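Local coordinates for uncharacterized protein SP1917 (Streptococcus pneumoniae, PDB 3C9P) that is of unknown function but belongs to the DUF2200 family of conserved bacterial proteins and folds as a small, mainly helical chain, at residues H35-W40 with Q114-Y119; W40-E45 with R64-Y69; E72-T77 with I96-K101. One frame throughout, in Å; residues are numbered along the deposited sequence.

Contact 1 of 3, residues H35-W40 with Q114-Y119; sequences HQVTSW and QVLEKY
The indole nitrogen of Trp40 hydrogen-bonds to Glu120 OE2, just beyond helix 112-119, while the flat of the same ring lies against Leu116. CG of Trp40 is anti to the backbone N (chi1 178°), which puts it on the side of helix 112-119, and chi2 (79°) sets the turn of the ring. Leu116 passes it in the opposite direction and sets its branch point over one face of the five-membered ring: Leu116 CG lies 3.7 Å from the ring centroid, a CH-pi contact. The Leu116 methyls flank that approach, CD1 at 3.7 Å from Trp40 CG and CD2 at 3.8 Å from Trp40 CD1. At the far end of the indole, Trp40 CH2 meets Tyr119 CB obliquely at 3.7 Å, and the Tyr119 ring leads on to a hydrogen bond between its OH and Trp105 NE1. One turn back, Val37 CG1 touches Val115 CG1 at 3.9 Å. The axes of the two helical segments come within 10.6 Å, at 29°, and the flat indole and branched Leu116 fill the interval between them. Across the two segments the attraction is thus dispersion and CH-pi packing, and Glu120 satisfies the indole N-H of a residue otherwise used for its apolar surface.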
loop_
_atom_site.group_PDB
_atom_site.type_symbol
_atom_site.label_atom_id
_atom_site.label_comp_id
_atom_site.label_asym_id
_atom_site.label_seq_id
_atom_site.Cartn_x
_atom_site.Cartn_y
_atom_site.Cartn_z
ATOM N N HIS A 35 1.420 -7.829 3.190
ATOM C CA HIS A 35 1.714 -8.437 1.885
ATOM C C HIS A 35 0.411 -8.665 1.104
ATOM O O HIS A 35 0.364 -8.430 -0.100
ATOM C CB HIS A 35 2.401 -9.812 1.988
ATOM C CG HIS A 35 3.598 -9.855 2.890
ATOM N ND1 HIS A 35 4.484 -8.804 3.028
ATOM C CD2 HIS A 35 4.071 -10.850 3.668
ATOM C CE1 HIS A 35 5.425 -9.140 3.895
ATOM N NE2 HIS A 35 5.200 -10.378 4.291
ATOM N N GLN A 36 -0.611 -9.183 1.792
ATOM C CA GLN A 36 -1.904 -9.516 1.181
ATOM C C GLN A 36 -2.594 -8.274 0.585
ATOM O O GLN A 36 -3.049 -8.300 -0.551
ATOM C CB GLN A 36 -2.803 -10.271 2.188
ATOM C CG GLN A 36 -2.339 -11.752 2.426
ATOM C CD GLN A 36 -2.937 -12.437 3.662
ATOM O OE1 GLN A 36 -3.589 -11.806 4.510
ATOM N NE2 GLN A 36 -2.690 -13.745 3.781
ATOM N N VAL A 37 -2.674 -7.183 1.346
ATOM C CA VAL A 37 -3.334 -5.963 0.798
ATOM C C VAL A 37 -2.475 -5.286 -0.293
ATOM O O VAL A 37 -3.014 -4.705 -1.230
ATOM C CB VAL A 37 -3.797 -4.906 1.886
ATOM C CG1 VAL A 37 -4.736 -5.567 2.966
ATOM C CG2 VAL A 37 -2.590 -4.208 2.547
ATOM N N THR A 38 -1.149 -5.386 -0.187
ATOM C CA THR A 38 -0.266 -4.825 -1.206
ATOM C C THR A 38 -0.458 -5.607 -2.520
ATOM O O THR A 38 -0.589 -5.009 -3.593
ATOM C CB THR A 38 1.209 -4.874 -0.763
ATOM O OG1 THR A 38 1.349 -4.151 0.472
ATOM C CG2 THR A 38 2.126 -4.258 -1.836
ATOM N N SER A 39 -0.430 -6.927 -2.424
ATOM C CA SER A 39 -0.685 -7.811 -3.571
ATOM C C SER A 39 -2.053 -7.526 -4.238
ATOM O O SER A 39 -2.157 -7.405 -5.456
ATOM C CB SER A 39 -0.643 -9.262 -3.099
ATOM O OG SER A 39 -0.939 -10.145 -4.182
ATOM N N TRP A 40 -3.092 -7.408 -3.420
ATOM C CA TRP A 40 -4.431 -7.088 -3.916
ATOM C C TRP A 40 -4.450 -5.782 -4.712
ATOM O O TRP A 40 -4.945 -5.733 -5.836
ATOM C CB TRP A 40 -5.414 -7.023 -2.739
ATOM C CG TRP A 40 -6.799 -6.648 -3.167
ATOM C CD1 TRP A 40 -7.741 -7.447 -3.735
ATOM C CD2 TRP A 40 -7.381 -5.363 -3.053
ATOM N NE1 TRP A 40 -8.886 -6.736 -3.976
ATOM C CE2 TRP A 40 -8.691 -5.450 -3.553
ATOM C CE3 TRP A 40 -6.931 -4.145 -2.523
ATOM C CZ2 TRP A 40 -9.548 -4.365 -3.585
ATOM C CZ3 TRP A 40 -7.783 -3.053 -2.570
ATOM C CH2 TRP A 40 -9.087 -3.181 -3.069
ATOM N N GLN A 114 -10.948 -8.596 6.011
ATOM C CA GLN A 114 -11.892 -7.473 6.276
ATOM C C GLN A 114 -11.627 -6.228 5.415
ATOM O O GLN A 114 -12.553 -5.538 4.968
ATOM C CB GLN A 114 -11.851 -7.086 7.746
ATOM C CG GLN A 114 -12.568 -8.121 8.640
ATOM C CD GLN A 114 -12.346 -7.871 10.109
ATOM O OE1 GLN A 114 -11.255 -7.480 10.527
ATOM N NE2 GLN A 114 -13.391 -8.095 10.915
ATOM N N VAL A 115 -10.350 -5.935 5.195
ATOM C CA VAL A 115 -9.968 -4.829 4.333
ATOM C C VAL A 115 -10.410 -5.043 2.879
ATOM O O VAL A 115 -11.004 -4.137 2.275
ATOM C CB VAL A 115 -8.456 -4.532 4.452
ATOM C CG1 VAL A 115 -8.034 -3.480 3.434
ATOM C CG2 VAL A 115 -8.166 -4.047 5.850
ATOM N N LEU A 116 -10.123 -6.214 2.317
ATOM C CA LEU A 116 -10.578 -6.549 0.978
ATOM C C LEU A 116 -12.105 -6.526 0.907
ATOM O O LEU A 116 -12.681 -6.013 -0.053
ATOM C CB LEU A 116 -10.047 -7.930 0.542
ATOM C CG LEU A 116 -8.733 -7.990 -0.268
ATOM C CD1 LEU A 116 -7.587 -7.277 0.413
ATOM C CD2 LEU A 116 -8.346 -9.475 -0.624
ATOM N N GLU A 117 -12.761 -7.071 1.935
ATOM C CA GLU A 117 -14.225 -7.105 1.947
ATOM C C GLU A 117 -14.816 -5.700 1.922
ATOM O O GLU A 117 -15.863 -5.482 1.329
ATOM C CB GLU A 117 -14.748 -7.916 3.127
ATOM C CG GLU A 117 -14.641 -9.419 2.863
ATOM C CD GLU A 117 -15.191 -10.264 3.983
ATOM O OE1 GLU A 117 -15.962 -9.726 4.806
ATOM O OE2 GLU A 117 -14.855 -11.469 4.035
ATOM N N LYS A 118 -14.113 -4.749 2.528
ATOM C CA LYS A 118 -14.509 -3.343 2.534
ATOM C C LYS A 118 -14.563 -2.750 1.128
ATOM O O LYS A 118 -15.437 -1.936 0.824
ATOM C CB LYS A 118 -13.530 -2.542 3.395
ATOM C CG LYS A 118 -13.934 -1.126 3.722
ATOM C CD LYS A 118 -12.952 -0.522 4.765
ATOM C CE LYS A 118 -13.341 -0.854 6.219
ATOM N NZ LYS A 118 -14.680 -0.233 6.580
ATOM N N TYR A 119 -13.623 -3.142 0.274
ATOM C CA TYR A 119 -13.448 -2.445 -0.992
ATOM C C TYR A 119 -13.896 -3.261 -2.187
ATOM O O TYR A 119 -14.090 -2.711 -3.263
ATOM C CB TYR A 119 -12.007 -1.953 -1.153
ATOM C CG TYR A 119 -11.641 -0.870 -0.139
ATOM C CD1 TYR A 119 -12.209 0.399 -0.218
ATOM C CD2 TYR A 119 -10.752 -1.143 0.928
ATOM C CE1 TYR A 119 -11.902 1.397 0.735
ATOM C CE2 TYR A 119 -10.429 -0.143 1.885
ATOM C CZ TYR A 119 -10.982 1.121 1.761
ATOM O OH TYR A 119 -10.682 2.106 2.689
#

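Contact 2 of 3, residues W40-E45 with R64-Y69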
loop_
_atom_site.group_PDB
_atom_site.type_symbol
_atom_site.label_atom_id
_atom_site.label_comp_id
_atom_site.label_asym_id
_atom_site.label_seq_id
_atom_site.Cartn_x
_atom_site.Cartn_y
_atom_site.Cartn_z
ATOM N N TRP A 40 -3.092 -7.408 -3.420
ATOM C CA TRP A 40 -4.431 -7.088 -3.916
ATOM C C TRP A 40 -4.450 -5.782 -4.712
ATOM O O TRP A 40 -4.945 -5.733 -5.836
ATOM C CB TRP A 40 -5.414 -7.023 -2.739
ATOM C CG TRP A 40 -6.799 -6.648 -3.167
ATOM C CD1 TRP A 40 -7.741 -7.447 -3.735
ATOM C CD2 TRP A 40 -7.381 -5.363 -3.053
ATOM N NE1 TRP A 40 -8.886 -6.736 -3.976
ATOM C CE2 TRP A 40 -8.691 -5.450 -3.553
ATOM C CE3 TRP A 40 -6.931 -4.145 -2.523
ATOM C CZ2 TRP A 40 -9.548 -4.365 -3.585
ATOM C CZ3 TRP A 40 -7.783 -3.053 -2.570
ATOM C CH2 TRP A 40 -9.087 -3.181 -3.069
ATOM N N LEU A 41 -3.864 -4.740 -4.141
ATOM C CA LEU A 41 -3.854 -3.419 -4.764
ATOM C C LEU A 41 -3.112 -3.372 -6.088
ATOM O O LEU A 41 -3.613 -2.808 -7.077
ATOM C CB LEU A 41 -3.228 -2.376 -3.812
ATOM C CG LEU A 41 -3.003 -1.001 -4.422
ATOM C CD1 LEU A 41 -4.369 -0.316 -4.747
ATOM C CD2 LEU A 41 -2.192 -0.129 -3.469
ATOM N N THR A 42 -1.917 -3.954 -6.101
ATOM C CA THR A 42 -0.985 -3.761 -7.205
ATOM C C THR A 42 -1.013 -4.871 -8.261
ATOM O O THR A 42 -0.571 -4.654 -9.380
ATOM C CB THR A 42 0.449 -3.677 -6.662
ATOM O OG1 THR A 42 0.737 -4.908 -6.015
ATOM C CG2 THR A 42 0.601 -2.510 -5.652
ATOM N N GLY A 43 -1.503 -6.056 -7.915
ATOM C CA GLY A 43 -1.430 -7.201 -8.825
ATOM C C GLY A 43 -0.139 -8.014 -8.708
ATOM O O GLY A 43 -0.028 -9.077 -9.305
ATOM N N TYR A 44 0.846 -7.518 -7.956
ATOM C CA TYR A 44 2.049 -8.306 -7.623
ATOM C C TYR A 44 1.633 -9.524 -6.802
ATOM O O TYR A 44 0.758 -9.398 -5.936
ATOM C CB TYR A 44 2.972 -7.493 -6.727
ATOM C CG TYR A 44 3.856 -6.482 -7.416
ATOM C CD1 TYR A 44 4.798 -6.865 -8.368
ATOM C CD2 TYR A 44 3.797 -5.137 -7.048
ATOM C CE1 TYR A 44 5.649 -5.897 -8.975
ATOM C CE2 TYR A 44 4.621 -4.188 -7.631
ATOM C CZ TYR A 44 5.538 -4.570 -8.600
ATOM O OH TYR A 44 6.369 -3.601 -9.132
ATOM N N GLU A 45 2.258 -10.674 -7.072
ATOM C CA GLU A 45 2.118 -11.870 -6.223
ATOM C C GLU A 45 2.834 -11.564 -4.914
ATOM O O GLU A 45 3.768 -10.784 -4.906
ATOM C CB GLU A 45 2.753 -13.107 -6.873
ATOM C CG GLU A 45 2.069 -13.603 -8.163
ATOM C CD GLU A 45 0.555 -13.818 -8.025
ATOM O OE1 GLU A 45 0.110 -14.415 -7.019
ATOM O OE2 GLU A 45 -0.208 -13.377 -8.929
ATOM N N ARG A 64 5.482 2.106 -9.975
ATOM C CA ARG A 64 5.433 2.371 -11.423
ATOM C C ARG A 64 5.293 1.078 -12.201
ATOM O O ARG A 64 4.707 1.067 -13.275
ATOM C CB ARG A 64 6.656 3.139 -11.933
ATOM C CG ARG A 64 6.763 4.564 -11.427
ATOM C CD ARG A 64 8.037 5.220 -11.986
ATOM N NE ARG A 64 8.186 6.584 -11.456
ATOM C CZ ARG A 64 9.063 6.954 -10.526
ATOM N NH1 ARG A 64 9.932 6.080 -10.023
ATOM N NH2 ARG A 64 9.087 8.222 -10.109
ATOM N N GLN A 65 5.836 0.003 -11.660
ATOM C CA GLN A 65 5.871 -1.292 -12.368
ATOM C C GLN A 65 4.846 -2.334 -11.906
ATOM O O GLN A 65 4.916 -3.534 -12.308
ATOM C CB GLN A 65 7.290 -1.854 -12.300
ATOM C CG GLN A 65 8.288 -0.961 -13.059
ATOM C CD GLN A 65 9.726 -1.407 -12.870
ATOM O OE1 GLN A 65 10.263 -1.353 -11.763
ATOM N NE2 GLN A 65 10.355 -1.853 -13.946
ATOM N N ALA A 66 3.894 -1.896 -11.091
ATOM C CA ALA A 66 2.819 -2.776 -10.618
ATOM C C ALA A 66 2.154 -3.430 -11.817
ATOM O O ALA A 66 1.843 -2.759 -12.819
ATOM C CB ALA A 66 1.795 -2.000 -9.809
ATOM N N PRO A 67 1.979 -4.755 -11.762
ATOM C CA PRO A 67 1.445 -5.417 -12.969
ATOM C C PRO A 67 -0.017 -5.132 -13.305
ATOM O O PRO A 67 -0.381 -5.140 -14.476
ATOM C CB PRO A 67 1.616 -6.920 -12.677
ATOM C CG PRO A 67 2.044 -7.032 -11.269
ATOM C CD PRO A 67 2.310 -5.692 -10.674
ATOM N N TYR A 68 -0.866 -4.917 -12.308
ATOM C CA TYR A 68 -2.293 -4.823 -12.583
ATOM C C TYR A 68 -3.035 -4.184 -11.420
ATOM O O TYR A 68 -3.471 -4.878 -10.500
ATOM C CB TYR A 68 -2.890 -6.207 -12.836
ATOM C CG TYR A 68 -4.128 -6.179 -13.703
ATOM C CD1 TYR A 68 -5.376 -5.809 -13.190
ATOM C CD2 TYR A 68 -4.039 -6.519 -15.057
ATOM C CE1 TYR A 68 -6.503 -5.779 -14.041
ATOM C CE2 TYR A 68 -5.139 -6.502 -15.890
ATOM C CZ TYR A 68 -6.361 -6.125 -15.385
ATOM O OH TYR A 68 -7.439 -6.137 -16.261
ATOM N N TYR A 69 -3.223 -2.872 -11.477
ATOM C CA TYR A 69 -3.924 -2.208 -10.374
ATOM C C TYR A 69 -5.372 -2.634 -10.374
ATOM O O TYR A 69 -6.016 -2.640 -11.439
ATOM C CB TYR A 69 -3.804 -0.695 -10.524
ATOM C CG TYR A 69 -2.477 -0.170 -10.015
ATOM C CD1 TYR A 69 -2.268 -0.008 -8.633
ATOM C CD2 TYR A 69 -1.445 0.160 -10.894
ATOM C CE1 TYR A 69 -1.072 0.465 -8.144
ATOM C CE2 TYR A 69 -0.221 0.656 -10.407
ATOM C CZ TYR A 69 -0.066 0.807 -9.031
ATOM O OH TYR A 69 1.093 1.278 -8.520
#
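The glycine-terminated C-terminal end of helix 31-42, with an ST turn at Thr42, docks here on the loop 65-69. The helix ends at Thr42; Gly43 follows with positive phi (88°) and turns the chain away. Thr42 O accepts from Tyr68 N at 3.0 Å with an N-H...O angle of 159°, and Leu41 O receives a CA-H...O contact from Tyr69 CA at 3.4 Å; the backbone of Leu41 also bonds to Val70. Glycine suits position 43 because at these backbone angles a CB would be jammed against the preceding carbonyl O; it would also run into Tyr68 O, 3.5 Å from Gly43 CA. In the ST turn, Thr42 OG1 sits between the backbone N and the carbonyl carbon (chi1 61°), accepts from Tyr44 N at 3.3 Å and bonds to Thr38 O. Beyond it, the Pro67 and Tyr44 side chains cross at about a right angle, with Pro67 CD 3.5 Å above the centre of the Tyr44 ring face. Tyr44 also stacks with Phe62, and its OH bonds to Phe62 O. Thr42 CB meets Ala66 CB at 3.8 Å, small against small. Thr42 O, at the helix end, thus finds its donor in Tyr68 N, and the electron-poor CD beside the proline nitrogen suits a tyrosine face.

Contact 3 of 3, residues E72-T77 with I96-K101. With EDO (1,2-ethanediol), chain B.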
loop_
_atom_site.group_PDB
_atom_site.type_symbol
_atom_site.label_atom_id
_atom_site.label_comp_id
_atom_site.label_asym_id
_atom_site.label_seq_id
_atom_site.Cartn_x
_atom_site.Cartn_y
_atom_site.Cartn_z
ATOM N N GLU A 72 -11.150 -1.904 -7.999
ATOM C CA GLU A 72 -11.854 -1.475 -6.793
ATOM C C GLU A 72 -11.052 -0.467 -5.965
ATOM O O GLU A 72 -11.540 0.055 -4.966
ATOM C CB GLU A 72 -12.215 -2.705 -5.949
ATOM C CG GLU A 72 -13.353 -3.558 -6.557
ATOM C CD GLU A 72 -12.907 -4.458 -7.730
ATOM O OE1 GLU A 72 -11.687 -4.585 -8.006
ATOM O OE2 GLU A 72 -13.790 -5.060 -8.369
ATOM N N ARG A 73 -9.818 -0.188 -6.382
ATOM C CA ARG A 73 -8.967 0.726 -5.619
ATOM C C ARG A 73 -9.480 2.167 -5.689
ATOM O O ARG A 73 -9.143 2.994 -4.851
ATOM C CB ARG A 73 -7.519 0.640 -6.113
ATOM C CG ARG A 73 -7.274 1.374 -7.412
ATOM C CD ARG A 73 -5.913 1.041 -8.012
ATOM N NE ARG A 73 -5.654 1.965 -9.116
ATOM C CZ ARG A 73 -6.256 1.929 -10.297
ATOM N NH1 ARG A 73 -7.152 0.970 -10.575
ATOM N NH2 ARG A 73 -5.953 2.860 -11.203
ATOM N N ILE A 74 -10.314 2.459 -6.692
ATOM C CA ILE A 74 -10.932 3.772 -6.836
ATOM C C ILE A 74 -11.868 4.058 -5.628
ATOM O O ILE A 74 -12.121 5.218 -5.274
ATOM C CB ILE A 74 -11.728 3.820 -8.170
ATOM C CG1 ILE A 74 -10.801 3.534 -9.388
ATOM C CG2 ILE A 74 -12.576 5.104 -8.343
ATOM C CD1 ILE A 74 -9.491 4.287 -9.435
ATOM N N ALA A 75 -12.378 2.999 -5.009
ATOM C CA ALA A 75 -13.229 3.140 -3.816
ATOM C C ALA A 75 -12.455 3.419 -2.518
ATOM O O ALA A 75 -13.083 3.721 -1.490
ATOM C CB ALA A 75 -14.129 1.897 -3.653
ATOM N N ILE A 76 -11.118 3.307 -2.558
ATOM C CA ILE A 76 -10.270 3.683 -1.419
ATOM C C ILE A 76 -10.197 5.220 -1.346
ATOM O O ILE A 76 -9.286 5.876 -1.911
ATOM C CB ILE A 76 -8.850 3.052 -1.475
ATOM C CG1 ILE A 76 -8.936 1.531 -1.677
ATOM C CG2 ILE A 76 -8.086 3.375 -0.186
ATOM C CD1 ILE A 76 -7.617 0.877 -2.191
ATOM N N THR A 77 -11.184 5.794 -0.666
ATOM C CA THR A 77 -11.312 7.256 -0.569
ATOM C C THR A 77 -11.065 7.698 0.891
ATOM O O THR A 77 -10.911 6.855 1.781
ATOM C CB THR A 77 -12.704 7.728 -1.036
ATOM O OG1 THR A 77 -13.705 7.080 -0.233
ATOM C CG2 THR A 77 -12.936 7.379 -2.512
ATOM N N ILE A 96 0.234 5.207 -3.980
ATOM C CA ILE A 96 1.024 5.057 -2.755
ATOM C C ILE A 96 0.134 5.340 -1.542
ATOM O O ILE A 96 0.164 4.601 -0.552
ATOM C CB ILE A 96 2.259 5.989 -2.775
ATOM C CG1 ILE A 96 3.324 5.408 -3.728
ATOM C CG2 ILE A 96 2.812 6.262 -1.343
ATOM C CD1 ILE A 96 4.583 6.331 -4.011
ATOM N N ARG A 97 -0.652 6.410 -1.622
ATOM C CA ARG A 97 -1.520 6.796 -0.512
ATOM C C ARG A 97 -2.678 5.824 -0.359
ATOM O O ARG A 97 -3.144 5.617 0.751
ATOM C CB ARG A 97 -2.022 8.231 -0.658
ATOM C CG ARG A 97 -0.910 9.290 -0.493
ATOM C CD ARG A 97 -0.330 9.232 0.935
ATOM N NE ARG A 97 0.626 10.307 1.179
ATOM C CZ ARG A 97 1.901 10.131 1.517
ATOM N NH1 ARG A 97 2.406 8.921 1.652
ATOM N NH2 ARG A 97 2.673 11.185 1.729
ATOM N N ARG A 98 -3.126 5.207 -1.451
ATOM C CA ARG A 98 -4.147 4.145 -1.315
ATOM C C ARG A 98 -3.583 2.960 -0.527
ATOM O O ARG A 98 -4.273 2.418 0.354
ATOM C CB ARG A 98 -4.680 3.685 -2.675
ATOM C CG ARG A 98 -5.571 4.691 -3.356
ATOM C CD ARG A 98 -5.906 4.257 -4.772
ATOM N NE ARG A 98 -6.860 5.196 -5.366
ATOM C CZ ARG A 98 -6.895 5.573 -6.637
ATOM N NH1 ARG A 98 -6.006 5.125 -7.516
ATOM N NH2 ARG A 98 -7.835 6.418 -7.031
ATOM N N LEU A 99 -2.334 2.578 -0.794
ATOM C CA LEU A 99 -1.706 1.548 0.083
ATOM C C LEU A 99 -1.616 1.985 1.557
ATOM O O LEU A 99 -1.903 1.196 2.483
ATOM C CB LEU A 99 -0.340 1.067 -0.437
ATOM C CG LEU A 99 0.283 -0.058 0.421
ATOM C CD1 LEU A 99 -0.603 -1.300 0.452
ATOM C CD2 LEU A 99 1.701 -0.399 -0.054
ATOM N N ASP A 100 -1.247 3.242 1.782
ATOM C CA ASP A 100 -1.175 3.752 3.160
ATOM C C ASP A 100 -2.512 3.617 3.871
ATOM O O ASP A 100 -2.537 3.319 5.077
ATOM C CB ASP A 100 -0.727 5.202 3.228
ATOM C CG ASP A 100 0.759 5.390 2.878
ATOM O OD1 ASP A 100 1.622 4.561 3.240
ATOM O OD2 ASP A 100 1.067 6.410 2.247
ATOM N N LYS A 101 -3.612 3.879 3.150
ATOM C CA LYS A 101 -4.962 3.742 3.705
ATOM C C LYS A 101 -5.254 2.281 4.070
ATOM O O LYS A 101 -5.787 2.010 5.154
ATOM C CB LYS A 101 -6.021 4.287 2.715
ATOM C CG LYS A 101 -7.450 4.346 3.248
ATOM C CD LYS A 101 -7.565 5.303 4.420
ATOM C CE LYS A 101 -8.955 5.899 4.509
ATOM N NZ LYS A 101 -9.004 6.759 5.737
HETATM C C1 EDO B . 4.298 6.498 2.407
HETATM O O1 EDO B . 4.181 6.846 3.787
HETATM C C2 EDO B . 5.072 5.197 2.313
HETATM O O2 EDO B . 5.028 4.545 3.582
HETATM O O HOH W 1 -9.041 7.028 -4.380
#
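First torsions set the CG of each of two arginines, and the extended chains beyond bring their guanidinium groups together. In Arg98, CG is anti to the carbonyl carbon (chi1 -72°) and the chain runs extended to NE, reaching from the helix to the loop; in Arg73, CG sits between the backbone N and the carbonyl carbon (chi1 77°), and its chain too is extended to NE. The guanidinium planes stand 85° apart, with Arg73 NE only 3.6 Å from Arg98 NH1. Such like charges would be expected to repel, but Glu95, one turn back on the helix, salt-bridges both: OE2 takes Arg73 NE and OE1 takes Arg98 NH1. Arg73 CG and Ile74 CA lie over one face of the Arg98 group, and Ile74 CD1 comes to 3.6 Å from Arg98 NH2.

Residues 72-75 belong to a short 3-10 segment that begins earlier and packs against helix 91-107, and Ile76 follows as the centre of an inverse gamma turn. Its carbonyl is tied to the helix through water 1, which donates to Ile76 O at 2.7 Å and accepts from Arg98 NH2 at 3.0 Å, lying in the guanidinium plane at its edge. The branched Ile76 side chain slides past Lys101, CG2 to Lys101 CG 3.6 Å, an apolar use of the lysine stem. The lysine continues past Thr77, its CE 3.5 Å from Thr77 O, and NZ bonds to Lys79 O.

Away from the loop, Arg97 NH1 and Asp100 OD2 form a salt bridge of 2.9 Å within the helix. Beside it sits a 1,2-ethanediol, probably from the crystallisation liquor, whose O2 makes a weak 3.4 Å hydrogen bond to Asp100 OD1.

Trp40 is common to the ranges of contacts 1 and 2, though it carries only contact 1. Their centres lie about 12 Å apart and both use helix 31-42; Ser39 OG, probably hydrogen-bonded to Tyr44 O at 2.6 Å, ties the two further. Contact 3, its centre about 10 Å from that of contact 1 and 13 Å from that of contact 2, adds helix 91-107 and continues the loop used by contact 2. Leu41 links it to contact 2, with CD1 3.6 Å from Arg73 CB and CD2 3.7 Å from Leu99 CB. Tyr119 links it to contact 1, its CE1 3.5 Å from Ile76 CA. No active site is known; the ethanediol lies beside 96-101 in contact 3.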